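Local coordinates for clostripain-related protein (Bacteroides thetaiotaomicron, PDB 6N9J), which is a secreted cysteine protease of the clostripain (C11) family that probably cleaves peptide bonds in proteins, at residues E247-V258 and A303-A314; I273-P281 and S337-I348. All blocks are in the same frame, centred on the assembly; numbering follows the deposited sequence.

The two contacts lie side by side at one end of the mixed sheet, with centres about 18 Å apart. Along the chain their segments alternate: segment 247-258, mostly helix, of contact 1, loop 273-281 of contact 2, helix 303-314 of contact 1, then 337-348 of contact 2. Helix 248-259 follows strand 239-244, helix 301-314 leads into strand 315-327, and residues 337-348 continue from strand 333-337. The contacts meet directly where Y311 OH lies 3.1 Å from E342 O, a probable hydrogen bond. Helix pair and loop pair thus adjoin, built from alternating pieces of the C-terminal part of the clostripain-family chain.

Contact 1: residues E247-V258 and A303-A314; sequences ELSALAAATRDV and AFNHYKEMYKNA
L251 and Y307 are reciprocal knobs between two nearly antiparallel helices. L251 sits among Y307, M310, Y311 and A314, while Y307 fits among L251, A254, T255 and V258. The leucine swings CG away from its backbone N (chi1 -175°), which carries CD1 to within 3.5 Å of Y307 CE1. At the edge of the same ring, T255 OG1 lies 3.2 Å from Y307 CE1, and V258 CG2 packs on the tyrosine CB. A254 offers just a methyl, which meets M310 CG at 3.7 Å and also touches H306; A250 CB takes the bent end of that methionine at SD. The helix axes approach to 8.8 Å, their N-to-C directions 160° apart, consistent with alanines at the interface. No direct hydrogen bond crosses, but waters do. One donates to the backbone O atoms of A254 and A303, another to those of E247 and M310. A third links E247 OE1 to N313 ND2; the E247 carboxylate and N313 amide planes stand 82° apart. Behind this layer, T255 OG1 donates to L251 O (2.9 Å) from above the carbonyl plane; that oxygen also receives T255 N. Helix 290-297 supports Y307 and Y311 through L290, M294 and M291, W366 of helix 365-369 packs on A252 and T255, and A314 pairs through its backbone with K244 at the end of strand 239-244.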
loop_
_atom_site.group_PDB
_atom_site.type_symbol
_atom_site.label_atom_id
_atom_site.label_comp_id
_atom_site.label_asym_id
_atom_site.label_seq_id
_atom_site.Cartn_x
_atom_site.Cartn_y
_atom_site.Cartn_z
ATOM N N GLU A 247 6.462 4.173 -15.773
ATOM C CA GLU A 247 5.503 4.097 -16.892
ATOM C C GLU A 247 4.250 4.975 -16.723
ATOM O O GLU A 247 3.386 5.023 -17.625
ATOM C CB GLU A 247 5.073 2.640 -17.111
ATOM C CG GLU A 247 6.237 1.681 -17.361
ATOM C CD GLU A 247 7.137 2.149 -18.492
ATOM O OE1 GLU A 247 6.632 2.369 -19.618
ATOM O OE2 GLU A 247 8.348 2.322 -18.246
ATOM N N LEU A 248 4.147 5.663 -15.585
ATOM C CA LEU A 248 2.970 6.490 -15.292
ATOM C C LEU A 248 2.852 7.748 -16.150
ATOM O O LEU A 248 1.735 8.170 -16.470
ATOM C CB LEU A 248 2.955 6.889 -13.819
ATOM C CG LEU A 248 2.914 5.711 -12.838
ATOM C CD1 LEU A 248 3.267 6.169 -11.429
ATOM C CD2 LEU A 248 1.548 5.052 -12.861
ATOM N N SER A 249 3.976 8.361 -16.518
ATOM C CA SER A 249 3.920 9.564 -17.347
ATOM C C SER A 249 3.289 9.257 -18.716
ATOM O O SER A 249 2.460 10.021 -19.204
ATOM C CB SER A 249 5.310 10.177 -17.529
ATOM O OG SER A 249 6.175 9.280 -18.197
ATOM N N ALA A 250 3.678 8.137 -19.321
ATOM C CA ALA A 250 3.082 7.696 -20.580
ATOM C C ALA A 250 1.612 7.331 -20.394
ATOM O O ALA A 250 0.794 7.532 -21.293
ATOM C CB ALA A 250 3.844 6.516 -21.156
ATOM N N LEU A 251 1.279 6.780 -19.238
ATOM C CA LEU A 251 -0.114 6.466 -18.941
ATOM C C LEU A 251 -0.933 7.758 -18.891
ATOM O O LEU A 251 -2.001 7.847 -19.488
ATOM C CB LEU A 251 -0.229 5.689 -17.625
ATOM C CG LEU A 251 -1.643 5.200 -17.266
ATOM C CD1 LEU A 251 -2.253 4.306 -18.353
ATOM C CD2 LEU A 251 -1.634 4.493 -15.934
ATOM N N ALA A 252 -0.412 8.767 -18.203
ATOM C CA ALA A 252 -1.076 10.069 -18.131
ATOM C C ALA A 252 -1.240 10.675 -19.523
ATOM O O ALA A 252 -2.287 11.220 -19.841
ATOM C CB ALA A 252 -0.295 11.013 -17.226
ATOM N N ALA A 253 -0.202 10.571 -20.349
ATOM C CA ALA A 253 -0.259 11.066 -21.722
ATOM C C ALA A 253 -1.259 10.263 -22.564
ATOM O O ALA A 253 -1.964 10.822 -23.393
ATOM C CB ALA A 253 1.125 11.032 -22.363
ATOM N N ALA A 254 -1.327 8.952 -22.346
ATOM C CA ALA A 254 -2.292 8.129 -23.073
ATOM C C ALA A 254 -3.709 8.461 -22.615
ATOM O O ALA A 254 -4.643 8.397 -23.401
ATOM C CB ALA A 254 -2.002 6.648 -22.879
ATOM N N THR A 255 -3.858 8.826 -21.343
ATOM C CA THR A 255 -5.160 9.207 -20.797
ATOM C C THR A 255 -5.692 10.483 -21.439
ATOM O O THR A 255 -6.863 10.568 -21.792
ATOM C CB THR A 255 -5.091 9.402 -19.267
ATOM O OG1 THR A 255 -4.757 8.158 -18.646
ATOM C CG2 THR A 255 -6.432 9.907 -18.715
ATOM N N ARG A 256 -4.818 11.471 -21.588
ATOM C CA ARG A 256 -5.199 12.754 -22.152
ATOM C C ARG A 256 -5.755 12.564 -23.554
ATOM O O ARG A 256 -6.778 13.140 -23.903
ATOM C CB ARG A 256 -4.007 13.708 -22.170
ATOM C CG ARG A 256 -3.446 13.984 -20.779
ATOM C CD ARG A 256 -2.276 14.964 -20.788
ATOM N NE ARG A 256 -1.693 15.114 -22.115
ATOM C CZ ARG A 256 -0.387 15.130 -22.359
ATOM N NH1 ARG A 256 0.479 15.005 -21.360
ATOM N NH2 ARG A 256 0.051 15.269 -23.606
ATOM N N ASP A 257 -5.095 11.719 -24.337
ATOM C CA ASP A 257 -5.516 11.454 -25.706
ATOM C C ASP A 257 -6.899 10.818 -25.767
ATOM O O ASP A 257 -7.681 11.109 -26.678
ATOM C CB ASP A 257 -4.497 10.555 -26.404
ATOM C CG ASP A 257 -3.150 11.222 -26.563
ATOM O OD1 ASP A 257 -3.022 12.411 -26.190
ATOM O OD2 ASP A 257 -2.219 10.552 -27.056
ATOM N N VAL A 258 -7.197 9.950 -24.806
ATOM C CA VAL A 258 -8.502 9.307 -24.759
ATOM C C VAL A 258 -9.579 10.354 -24.472
ATOM O O VAL A 258 -10.611 10.393 -25.141
ATOM C CB VAL A 258 -8.543 8.178 -23.707
ATOM C CG1 VAL A 258 -9.967 7.801 -23.360
ATOM C CG2 VAL A 258 -7.796 6.962 -24.222
ATOM N N ALA A 303 -7.191 5.534 -30.060
ATOM C CA ALA A 303 -6.787 6.142 -28.800
ATOM C C ALA A 303 -6.827 5.132 -27.661
ATOM O O ALA A 303 -5.962 5.136 -26.781
ATOM C CB ALA A 303 -7.675 7.324 -28.480
ATOM N N PHE A 304 -7.828 4.259 -27.689
ATOM C CA PHE A 304 -8.056 3.350 -26.576
ATOM C C PHE A 304 -7.147 2.144 -26.601
ATOM O O PHE A 304 -6.618 1.750 -25.568
ATOM C CB PHE A 304 -9.494 2.865 -26.549
ATOM C CG PHE A 304 -9.792 1.975 -25.382
ATOM C CD1 PHE A 304 -9.669 2.455 -24.085
ATOM C CD2 PHE A 304 -10.185 0.662 -25.576
ATOM C CE1 PHE A 304 -9.937 1.644 -23.005
ATOM C CE2 PHE A 304 -10.448 -0.157 -24.493
ATOM C CZ PHE A 304 -10.321 0.336 -23.210
ATOM N N ASN A 305 -6.993 1.537 -27.772
ATOM C CA ASN A 305 -6.112 0.385 -27.887
ATOM C C ASN A 305 -4.681 0.766 -27.517
ATOM O O ASN A 305 -3.917 -0.073 -27.078
ATOM C CB ASN A 305 -6.163 -0.209 -29.299
ATOM C CG ASN A 305 -7.528 -0.799 -29.637
ATOM O OD1 ASN A 305 -8.316 -1.124 -28.747
ATOM N ND2 ASN A 305 -7.812 -0.942 -30.930
ATOM N N HIS A 306 -4.327 2.034 -27.705
ATOM C CA HIS A 306 -3.029 2.526 -27.285
ATOM C C HIS A 306 -2.989 2.677 -25.762
ATOM O O HIS A 306 -1.989 2.358 -25.123
ATOM C CB HIS A 306 -2.702 3.861 -27.942
ATOM C CG HIS A 306 -1.427 4.466 -27.441
ATOM N ND1 HIS A 306 -0.187 4.062 -27.884
ATOM C CD2 HIS A 306 -1.198 5.422 -26.507
ATOM C CE1 HIS A 306 0.750 4.749 -27.257
ATOM N NE2 HIS A 306 0.162 5.581 -26.416
ATOM N N TYR A 307 -4.089 3.171 -25.194
ATOM C CA TYR A 307 -4.198 3.322 -23.752
ATOM C C TYR A 307 -4.002 1.986 -23.049
ATOM O O TYR A 307 -3.311 1.912 -22.039
ATOM C CB TYR A 307 -5.554 3.922 -23.356
ATOM C CG TYR A 307 -5.711 4.024 -21.861
ATOM C CD1 TYR A 307 -5.212 5.119 -21.170
ATOM C CD2 TYR A 307 -6.330 3.012 -21.133
ATOM C CE1 TYR A 307 -5.331 5.208 -19.804
ATOM C CE2 TYR A 307 -6.449 3.093 -19.761
ATOM C CZ TYR A 307 -5.952 4.195 -19.104
ATOM O OH TYR A 307 -6.056 4.288 -17.738
ATOM N N LYS A 308 -4.615 0.933 -23.582
ATOM C CA LYS A 308 -4.496 -0.385 -22.965
ATOM C C LYS A 308 -3.040 -0.852 -22.944
ATOM O O LYS A 308 -2.608 -1.478 -21.979
ATOM C CB LYS A 308 -5.368 -1.407 -23.689
ATOM C CG LYS A 308 -6.866 -1.137 -23.533
ATOM C CD LYS A 308 -7.702 -2.362 -23.859
ATOM C CE LYS A 308 -7.531 -2.791 -25.305
ATOM N NZ LYS A 308 -8.257 -4.065 -25.599
ATOM N N GLU A 309 -2.294 -0.544 -24.002
ATOM C CA GLU A 309 -0.872 -0.887 -24.051
ATOM C C GLU A 309 -0.097 -0.173 -22.953
ATOM O O GLU A 309 0.695 -0.790 -22.259
ATOM C CB GLU A 309 -0.262 -0.543 -25.411
ATOM C CG GLU A 309 -0.992 -1.122 -26.617
ATOM C CD GLU A 309 -0.764 -2.612 -26.796
ATOM O OE1 GLU A 309 -0.238 -3.256 -25.859
ATOM O OE2 GLU A 309 -1.104 -3.134 -27.886
ATOM N N MET A 310 -0.328 1.131 -22.812
ATOM C CA MET A 310 0.346 1.919 -21.793
ATOM C C MET A 310 -0.080 1.460 -20.415
ATOM O O MET A 310 0.702 1.495 -19.470
ATOM C CB MET A 310 0.043 3.409 -21.966
ATOM C CG MET A 310 0.554 4.001 -23.265
ATOM S SD MET A 310 2.337 3.868 -23.545
ATOM C CE MET A 310 2.381 2.468 -24.641
ATOM N N TYR A 311 -1.335 1.039 -20.308
ATOM C CA TYR A 311 -1.842 0.483 -19.057
ATOM C C TYR A 311 -1.122 -0.814 -18.710
ATOM O O TYR A 311 -0.760 -1.043 -17.564
ATOM C CB TYR A 311 -3.341 0.230 -19.158
ATOM C CG TYR A 311 -4.004 -0.111 -17.850
ATOM C CD1 TYR A 311 -3.980 -1.405 -17.354
ATOM C CD2 TYR A 311 -4.664 0.861 -17.112
ATOM C CE1 TYR A 311 -4.594 -1.723 -16.162
ATOM C CE2 TYR A 311 -5.278 0.555 -15.918
ATOM C CZ TYR A 311 -5.242 -0.741 -15.449
ATOM O OH TYR A 311 -5.852 -1.059 -14.257
ATOM N N LYS A 312 -0.965 -1.684 -19.701
ATOM C CA LYS A 312 -0.274 -2.952 -19.497
ATOM C C LYS A 312 1.169 -2.719 -19.049
ATOM O O LYS A 312 1.686 -3.445 -18.199
ATOM C CB LYS A 312 -0.307 -3.793 -20.778
ATOM N N ASN A 313 1.813 -1.704 -19.629
ATOM C CA ASN A 313 3.195 -1.361 -19.281
ATOM C C ASN A 313 3.362 -0.886 -17.842
ATOM O O ASN A 313 4.428 -1.071 -17.244
ATOM C CB ASN A 313 3.738 -0.272 -20.215
ATOM C CG ASN A 313 4.038 -0.789 -21.612
ATOM O OD1 ASN A 313 4.074 -1.994 -21.848
ATOM N ND2 ASN A 313 4.258 0.130 -22.545
ATOM N N ALA A 314 2.324 -0.255 -17.294
ATOM C CA ALA A 314 2.426 0.316 -15.955
ATOM C C ALA A 314 1.979 -0.663 -14.878
ATOM O O ALA A 314 2.579 -0.719 -13.805
ATOM C CB ALA A 314 1.619 1.603 -15.858
HETATM O O HOH W 1 2.562 3.092 -19.626
HETATM O O HOH W 2 4.848 2.964 -21.278
HETATM O O HOH W 3 -4.177 7.060 -26.122
HETATM O O HOH W 4 -6.302 6.612 -17.038
#

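Contact 2: residues I273-P281 and S337-I348; sequences ISSILCYDP and SMDGFEGVSTYI
Y279 reaches from the loop 273-281 to F341, M338 and S345 of 337-348. Its side chain turns CG beside the backbone N (chi1 -68°); the Y279 and F341 side chains cross at about a right angle, with Y279 CE1 at the edge of the F341 ring, in its plane, 3.9 Å from F341 CD1. The sulfur of M338 makes a Met-aromatic contact at the tyrosine edge, SD lying 5.4 Å from the ring centroid. V344 O also approaches the edge, whereas S345 CB comes obliquely to within 3.6 Å of Y279 CD2. The phenolic OH is hydrogen-bonded to OD1 of D289, which also receives E342 N. One face of F341 is covered from within its own segment, G343 N standing 3.5 Å above the ring centre. Residues M338-F341 form a type II beta turn, closed by F341 N to M338 O at 3.0 Å; beyond it, strand 345-346 pairs antiparallel with strand 288-289, whose D289 also bonds to the L277 backbone. L277 packs on the turn: extended from its backbone N (chi1 175°), it splits its branches, CD1 against the carbonyls of S337 and D339 and CD2 against F341 N at 3.4 Å. Next to L277, I276 reaches toward I348, the last residue of 337-348, tip to tip, their CD1 methyls 3.9 Å apart, and both rest on H288.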
loop_
_atom_site.group_PDB
_atom_site.type_symbol
_atom_site.label_atom_id
_atom_site.label_comp_id
_atom_site.label_asym_id
_atom_site.label_seq_id
_atom_site.Cartn_x
_atom_site.Cartn_y
_atom_site.Cartn_z
ATOM N N ILE A 273 -21.790 4.638 -14.131
ATOM C CA ILE A 273 -20.985 4.440 -12.932
ATOM C C ILE A 273 -21.336 3.114 -12.273
ATOM O O ILE A 273 -20.479 2.459 -11.664
ATOM C CB ILE A 273 -21.178 5.578 -11.919
ATOM N N SER A 274 -22.601 2.726 -12.411
ATOM C CA SER A 274 -23.108 1.455 -11.893
ATOM C C SER A 274 -22.463 0.255 -12.582
ATOM O O SER A 274 -22.455 -0.849 -12.044
ATOM C CB SER A 274 -24.634 1.388 -12.059
ATOM N N SER A 275 -21.926 0.482 -13.775
ATOM C CA SER A 275 -21.370 -0.587 -14.596
ATOM C C SER A 275 -19.860 -0.743 -14.424
ATOM O O SER A 275 -19.251 -1.651 -14.998
ATOM C CB SER A 275 -21.705 -0.333 -16.067
ATOM O OG SER A 275 -21.425 1.014 -16.415
ATOM N N ILE A 276 -19.259 0.141 -13.632
ATOM C CA ILE A 276 -17.827 0.076 -13.345
ATOM C C ILE A 276 -17.574 -0.577 -11.996
ATOM O O ILE A 276 -18.190 -0.200 -11.006
ATOM C CB ILE A 276 -17.192 1.483 -13.354
ATOM C CG1 ILE A 276 -17.378 2.133 -14.734
ATOM C CG2 ILE A 276 -15.734 1.401 -12.995
ATOM C CD1 ILE A 276 -17.132 3.639 -14.769
ATOM N N LEU A 277 -16.680 -1.563 -11.959
ATOM C CA LEU A 277 -16.296 -2.213 -10.707
ATOM C C LEU A 277 -15.913 -1.197 -9.631
ATOM O O LEU A 277 -15.097 -0.308 -9.875
ATOM C CB LEU A 277 -15.127 -3.172 -10.940
ATOM C CG LEU A 277 -14.593 -3.795 -9.655
ATOM C CD1 LEU A 277 -15.675 -4.620 -8.955
ATOM C CD2 LEU A 277 -13.391 -4.640 -9.953
ATOM N N CYS A 278 -16.515 -1.335 -8.450
ATOM C CA CYS A 278 -16.284 -0.429 -7.327
ATOM C C CYS A 278 -15.604 -1.166 -6.171
ATOM O O CYS A 278 -16.061 -2.235 -5.767
ATOM C CB CYS A 278 -17.618 0.191 -6.855
ATOM S SG CYS A 278 -17.499 1.129 -5.303
ATOM N N TYR A 279 -14.519 -0.594 -5.644
ATOM C CA TYR A 279 -13.706 -1.257 -4.613
ATOM C C TYR A 279 -14.172 -0.987 -3.187
ATOM O O TYR A 279 -13.767 -1.691 -2.270
ATOM C CB TYR A 279 -12.235 -0.857 -4.753
ATOM C CG TYR A 279 -11.601 -1.409 -6.009
ATOM C CD1 TYR A 279 -11.524 -2.781 -6.222
ATOM C CD2 TYR A 279 -11.093 -0.563 -6.989
ATOM C CE1 TYR A 279 -10.949 -3.297 -7.371
ATOM C CE2 TYR A 279 -10.523 -1.071 -8.141
ATOM C CZ TYR A 279 -10.455 -2.441 -8.325
ATOM O OH TYR A 279 -9.895 -2.958 -9.473
ATOM N N ASP A 280 -15.017 0.026 -2.997
ATOM C CA ASP A 280 -15.703 0.218 -1.715
ATOM C C ASP A 280 -17.225 0.306 -1.893
ATOM O O ASP A 280 -17.827 1.349 -1.616
ATOM C CB ASP A 280 -15.169 1.477 -1.011
ATOM C CG ASP A 280 -15.340 2.742 -1.852
ATOM O OD1 ASP A 280 -15.486 2.619 -3.095
ATOM O OD2 ASP A 280 -15.320 3.853 -1.267
ATOM N N PRO A 281 -17.862 -0.796 -2.339
ATOM C CA PRO A 281 -19.276 -0.734 -2.724
ATOM C C PRO A 281 -20.234 -0.665 -1.534
ATOM O O PRO A 281 -21.405 -0.345 -1.704
ATOM C CB PRO A 281 -19.478 -2.036 -3.500
ATOM C CG PRO A 281 -18.497 -2.981 -2.893
ATOM C CD PRO A 281 -17.323 -2.166 -2.447
ATOM N N SER A 337 -17.990 -9.440 -5.125
ATOM C CA SER A 337 -17.375 -9.924 -6.360
ATOM C C SER A 337 -16.283 -8.977 -6.873
ATOM O O SER A 337 -16.474 -7.761 -6.913
ATOM C CB SER A 337 -18.446 -10.128 -7.434
ATOM O OG SER A 337 -17.893 -10.651 -8.628
ATOM N N MET A 338 -15.131 -9.539 -7.252
ATOM C CA MET A 338 -14.051 -8.744 -7.834
ATOM C C MET A 338 -14.048 -8.849 -9.365
ATOM O O MET A 338 -13.046 -8.539 -10.016
ATOM C CB MET A 338 -12.682 -9.170 -7.269
ATOM C CG MET A 338 -12.451 -8.728 -5.812
ATOM S SD MET A 338 -12.408 -6.936 -5.566
ATOM C CE MET A 338 -13.777 -6.689 -4.444
ATOM N N ASP A 339 -15.172 -9.281 -9.931
ATOM C CA ASP A 339 -15.322 -9.360 -11.384
ATOM C C ASP A 339 -15.083 -7.995 -12.036
ATOM O O ASP A 339 -15.764 -7.023 -11.714
ATOM C CB ASP A 339 -16.713 -9.881 -11.735
ATOM C CG ASP A 339 -16.899 -10.084 -13.216
ATOM O OD1 ASP A 339 -16.517 -11.165 -13.715
ATOM O OD2 ASP A 339 -17.433 -9.166 -13.879
ATOM N N GLY A 340 -14.091 -7.921 -12.920
ATOM C CA GLY A 340 -13.729 -6.670 -13.566
ATOM C C GLY A 340 -12.409 -6.086 -13.087
ATOM O O GLY A 340 -11.961 -5.049 -13.570
ATOM N N PHE A 341 -11.776 -6.763 -12.135
ATOM C CA PHE A 341 -10.570 -6.269 -11.473
ATOM C C PHE A 341 -9.389 -6.091 -12.419
ATOM O O PHE A 341 -8.948 -7.039 -13.070
ATOM C CB PHE A 341 -10.211 -7.238 -10.342
ATOM C CG PHE A 341 -8.854 -7.030 -9.737
ATOM C CD1 PHE A 341 -8.649 -6.069 -8.761
ATOM C CD2 PHE A 341 -7.790 -7.847 -10.100
ATOM C CE1 PHE A 341 -7.406 -5.902 -8.183
ATOM C CE2 PHE A 341 -6.542 -7.687 -9.521
ATOM C CZ PHE A 341 -6.348 -6.713 -8.565
ATOM N N GLU A 342 -8.856 -4.878 -12.491
ATOM C CA GLU A 342 -7.676 -4.681 -13.307
ATOM C C GLU A 342 -6.513 -4.154 -12.481
ATOM O O GLU A 342 -5.436 -3.876 -13.017
ATOM C CB GLU A 342 -7.981 -3.751 -14.480
ATOM C CG GLU A 342 -8.990 -4.333 -15.492
ATOM C CD GLU A 342 -8.488 -5.591 -16.210
ATOM O OE1 GLU A 342 -9.329 -6.291 -16.814
ATOM O OE2 GLU A 342 -7.263 -5.885 -16.185
ATOM N N GLY A 343 -6.726 -4.039 -11.173
ATOM C CA GLY A 343 -5.623 -3.847 -10.255
ATOM C C GLY A 343 -5.369 -2.444 -9.746
ATOM O O GLY A 343 -4.516 -2.261 -8.879
ATOM N N VAL A 344 -6.080 -1.452 -10.279
ATOM C CA VAL A 344 -5.846 -0.060 -9.885
ATOM C C VAL A 344 -7.164 0.706 -9.725
ATOM O O VAL A 344 -8.096 0.521 -10.509
ATOM C CB VAL A 344 -4.943 0.677 -10.910
ATOM C CG1 VAL A 344 -4.629 2.098 -10.437
ATOM C CG2 VAL A 344 -3.654 -0.084 -11.115
ATOM N N SER A 345 -7.253 1.551 -8.702
ATOM C CA SER A 345 -8.474 2.338 -8.501
ATOM C C SER A 345 -8.277 3.786 -8.922
ATOM O O SER A 345 -7.154 4.238 -9.145
ATOM C CB SER A 345 -8.934 2.298 -7.042
ATOM O OG SER A 345 -8.234 3.261 -6.271
ATOM N N THR A 346 -9.389 4.502 -9.016
ATOM C CA THR A 346 -9.396 5.903 -9.377
ATOM C C THR A 346 -10.643 6.558 -8.792
ATOM O O THR A 346 -11.628 5.879 -8.473
ATOM C CB THR A 346 -9.386 6.099 -10.915
ATOM O OG1 THR A 346 -9.276 7.493 -11.236
ATOM C CG2 THR A 346 -10.669 5.560 -11.529
ATOM N N TYR A 347 -10.596 7.879 -8.652
ATOM C CA TYR A 347 -11.779 8.638 -8.299
ATOM C C TYR A 347 -12.517 9.089 -9.568
ATOM O O TYR A 347 -11.900 9.571 -10.526
ATOM C CB TYR A 347 -11.402 9.837 -7.442
ATOM C CG TYR A 347 -12.585 10.631 -6.967
ATOM C CD1 TYR A 347 -13.518 10.066 -6.106
ATOM C CD2 TYR A 347 -12.766 11.944 -7.364
ATOM C CE1 TYR A 347 -14.607 10.782 -5.665
ATOM C CE2 TYR A 347 -13.860 12.677 -6.925
ATOM C CZ TYR A 347 -14.774 12.090 -6.074
ATOM O OH TYR A 347 -15.864 12.810 -5.636
ATOM N N ILE A 348 -13.833 8.915 -9.578
ATOM C CA ILE A 348 -14.650 9.414 -10.683
ATOM C C ILE A 348 -15.301 10.733 -10.287
ATOM O O ILE A 348 -16.219 10.744 -9.463
ATOM C CB ILE A 348 -15.728 8.402 -11.082
ATOM C CG1 ILE A 348 -15.083 7.129 -11.645
ATOM C CG2 ILE A 348 -16.706 9.023 -12.062
ATOM C CD1 ILE A 348 -16.070 5.999 -11.896
#